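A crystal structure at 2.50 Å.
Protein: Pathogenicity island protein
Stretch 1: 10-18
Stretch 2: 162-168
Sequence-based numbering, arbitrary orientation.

Stretch 1 (10-18) FETRAGTLL
Stretch 2 (162-168) LATGINE

The first turn of a helix has backbone N-H groups with no i-4 carbonyl within the helix to pair with, and carbonyls near the end of another helix, and in the turn after it, can accept from the backbone or side chains of a distant segment. The contact between residues 10-18 and 162-168 of this pathogenicity island protein, whose touching residues are at least 147 positions apart, is a compact example, burying 390 Å² summed over both sides.

The strongest polar links involve Arg 13 and Asn 167. Arg 13 NH2 donates to Ala 163 O at 2.8 Å (N-H...O angle 137°), while Asn 167 ND2 donates to Glu 11 O at 3.0 Å with a nearly straight angle of 167°. In Arg 13 the CA-to-CB bond points toward the other stretch, and the side chain has chi1 -88° (m), chi2 166° (t), chi3 -87° (m) and chi4 133°. Its guanidinium meets Ala 163 O near its plane, where N-H donors project, and lays one face over Thr 164 C. The modelled 2.1 Å between Arg 13 NH1 and Ile 166 O is too short to interpret as a bond. Asn 167, with chi1 -65° (m) and chi2 -22°, starts sideways but brings its amide closer, and an amide suits this place because it can donate and accept at once.

That second capacity is used through a water. It accepts from Arg 13 N at 3.0 Å and donates to Thr 164 O at 2.7 Å and to Asn 167 OD1 at 3.0 Å, so it serves a free N-H of the first helical turn. The next amide makes direct contact: Ala 14 N donates to Thr 164 O at 3.0 Å, a weak bond bent to 127°. Here the register is set, with the CA atoms of Ala 14 and Thr 164 4.9 Å apart.

Gly 15 N is instead capped from within its own stretch. Thr 12, the N-cap at phi/psi -115/145 and chi1 72° (p), accepts from Gly 15 N through OG1 at 2.9 Å. From Arg 13 onward the backbone is helical, phi -56 to -65° and psi -36 to -47°, with Leu 17 N to Arg 13 O and Leu 18 N to Ala 14 O both 2.8 Å. In the other stretch, a helix that begins earlier and includes Leu 162 and Ala 163 leads into a type I turn from Ala 163 to Ile 166, with Thr 164 at -74/-8 and Gly 165 at -101/3; Ile 166 N returns to Ala 163 O at 3.3 Å. Ile 166 and Asn 167 then run extended, at -109/116 and -93/135.

Packing completes the join around buried Thr 164 (chi1 65°, p). Its OG1 lies 3.6 Å from Ala 14 CB, and its CG2 lies 3.6 Å from Leu 17 CD1. The methyl of Ala 14, directed sideways, packs beside Thr 164 where the backbones come close, whereas Leu 17, whose CA-to-CB bond points toward the other stretch, with chi1 -76° (m) and chi2 170° (t), supplies a longer apolar reach. The CA-to-CB bond of Ile 166 points away from the first stretch.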

# COMPACT_ATOMS: atom_id res chain seq x y z
N PHE B 10 2.89 7.53 -7.54
CA PHE B 10 3.69 6.45 -7.01
C PHE B 10 4.16 5.57 -8.11
O PHE B 10 3.71 5.67 -9.23
CB PHE B 10 2.88 5.58 -6.02
CG PHE B 10 2.25 6.36 -4.91
CD1 PHE B 10 2.91 6.53 -3.72
CD2 PHE B 10 1.01 6.91 -5.06
CE1 PHE B 10 2.34 7.23 -2.70
CE2 PHE B 10 0.43 7.63 -4.03
CZ PHE B 10 1.09 7.78 -2.85
N GLU B 11 5.06 4.67 -7.77
CA GLU B 11 5.52 3.71 -8.72
C GLU B 11 4.40 2.77 -9.18
O GLU B 11 4.46 2.23 -10.29
CB GLU B 11 6.67 2.94 -8.11
CG GLU B 11 7.14 1.79 -8.94
CD GLU B 11 8.43 1.17 -8.40
OE1 GLU B 11 9.05 1.75 -7.46
OE2 GLU B 11 8.81 0.10 -8.93
N THR B 12 3.37 2.56 -8.35
CA THR B 12 2.23 1.73 -8.78
C THR B 12 0.95 2.53 -8.87
O THR B 12 0.71 3.42 -8.06
CB THR B 12 1.96 0.49 -7.85
OG1 THR B 12 1.41 0.93 -6.60
CG2 THR B 12 3.22 -0.32 -7.61
N ARG B 13 0.12 2.18 -9.84
CA ARG B 13 -1.24 2.70 -9.89
C ARG B 13 -2.03 2.32 -8.65
O ARG B 13 -2.87 3.10 -8.19
CB ARG B 13 -1.97 2.17 -11.12
CG ARG B 13 -1.81 3.00 -12.41
CD ARG B 13 -2.29 2.13 -13.57
NE ARG B 13 -1.17 1.32 -14.01
CZ ARG B 13 -1.21 0.02 -14.25
NH1 ARG B 13 -0.11 -0.62 -14.64
NH2 ARG B 13 -2.34 -0.64 -14.13
N ALA B 14 -1.78 1.11 -8.13
CA ALA B 14 -2.49 0.63 -6.94
C ALA B 14 -2.29 1.62 -5.82
O ALA B 14 -3.26 2.02 -5.19
CB ALA B 14 -2.04 -0.80 -6.52
N GLY B 15 -1.05 2.08 -5.62
CA GLY B 15 -0.77 3.16 -4.66
C GLY B 15 -1.47 4.51 -4.86
O GLY B 15 -1.96 5.09 -3.89
N THR B 16 -1.49 5.04 -6.09
CA THR B 16 -2.13 6.31 -6.37
C THR B 16 -3.61 6.10 -6.11
O THR B 16 -4.28 6.95 -5.56
CB THR B 16 -1.95 6.76 -7.87
OG1 THR B 16 -0.57 6.94 -8.20
CG2 THR B 16 -2.71 8.04 -8.17
N LEU B 17 -4.12 4.95 -6.50
CA LEU B 17 -5.52 4.61 -6.25
C LEU B 17 -5.87 4.48 -4.75
O LEU B 17 -6.93 4.93 -4.33
CB LEU B 17 -5.89 3.31 -6.95
CG LEU B 17 -6.09 3.41 -8.44
CD1 LEU B 17 -6.20 2.00 -9.03
CD2 LEU B 17 -7.35 4.25 -8.75
N LEU B 18 -4.98 3.88 -3.96
CA LEU B 18 -5.22 3.75 -2.52
C LEU B 18 -5.27 5.13 -1.90
O LEU B 18 -6.11 5.41 -1.06
CB LEU B 18 -4.13 2.87 -1.84
CG LEU B 18 -4.32 2.41 -0.38
CD1 LEU B 18 -5.60 1.64 -0.26
CD2 LEU B 18 -3.14 1.55 0.18
N LEU B 162 -5.25 -7.15 -9.51
CA LEU B 162 -3.95 -7.45 -10.10
C LEU B 162 -3.53 -6.39 -11.13
O LEU B 162 -2.40 -5.90 -11.08
CB LEU B 162 -3.99 -8.84 -10.74
CG LEU B 162 -4.24 -9.91 -9.69
CD1 LEU B 162 -4.47 -11.29 -10.27
CD2 LEU B 162 -3.03 -9.92 -8.75
N ALA B 163 -4.45 -6.00 -12.00
CA ALA B 163 -4.07 -5.13 -13.13
C ALA B 163 -3.47 -3.81 -12.64
O ALA B 163 -2.56 -3.27 -13.29
CB ALA B 163 -5.26 -4.87 -14.07
N THR B 164 -3.93 -3.32 -11.49
CA THR B 164 -3.46 -2.06 -10.98
C THR B 164 -2.06 -2.15 -10.40
O THR B 164 -1.47 -1.11 -10.06
CB THR B 164 -4.39 -1.48 -9.88
OG1 THR B 164 -4.38 -2.34 -8.72
CG2 THR B 164 -5.81 -1.29 -10.40
N GLY B 165 -1.50 -3.35 -10.27
CA GLY B 165 -0.10 -3.44 -9.85
C GLY B 165 0.94 -3.70 -10.95
O GLY B 165 2.12 -3.84 -10.66
N ILE B 166 0.51 -3.76 -12.20
CA ILE B 166 1.36 -4.23 -13.29
C ILE B 166 1.75 -3.06 -14.19
O ILE B 166 0.88 -2.46 -14.84
CB ILE B 166 0.62 -5.26 -14.18
CG1 ILE B 166 0.25 -6.51 -13.41
CG2 ILE B 166 1.45 -5.60 -15.45
CD1 ILE B 166 -0.45 -7.49 -14.25
N ASN B 167 3.04 -2.76 -14.25
CA ASN B 167 3.52 -1.72 -15.16
C ASN B 167 3.94 -2.32 -16.49
O ASN B 167 4.61 -3.36 -16.52
CB ASN B 167 4.65 -0.88 -14.53
CG ASN B 167 4.19 -0.07 -13.32
OD1 ASN B 167 3.00 0.22 -13.15
ND2 ASN B 167 5.13 0.29 -12.47
N GLU B 168 3.51 -1.68 -17.57
CA GLU B 168 3.79 -2.16 -18.94
C GLU B 168 3.33 -3.59 -19.21
O GLU B 168 4.13 -4.44 -19.56
CB GLU B 168 5.28 -2.01 -19.27
CG GLU B 168 5.75 -0.57 -19.31
CD GLU B 168 7.24 -0.49 -19.56
OE1 GLU B 168 7.93 -1.54 -19.43
OE2 GLU B 168 7.74 0.62 -19.89
O HOH W 1 0.76 -0.33 -11.31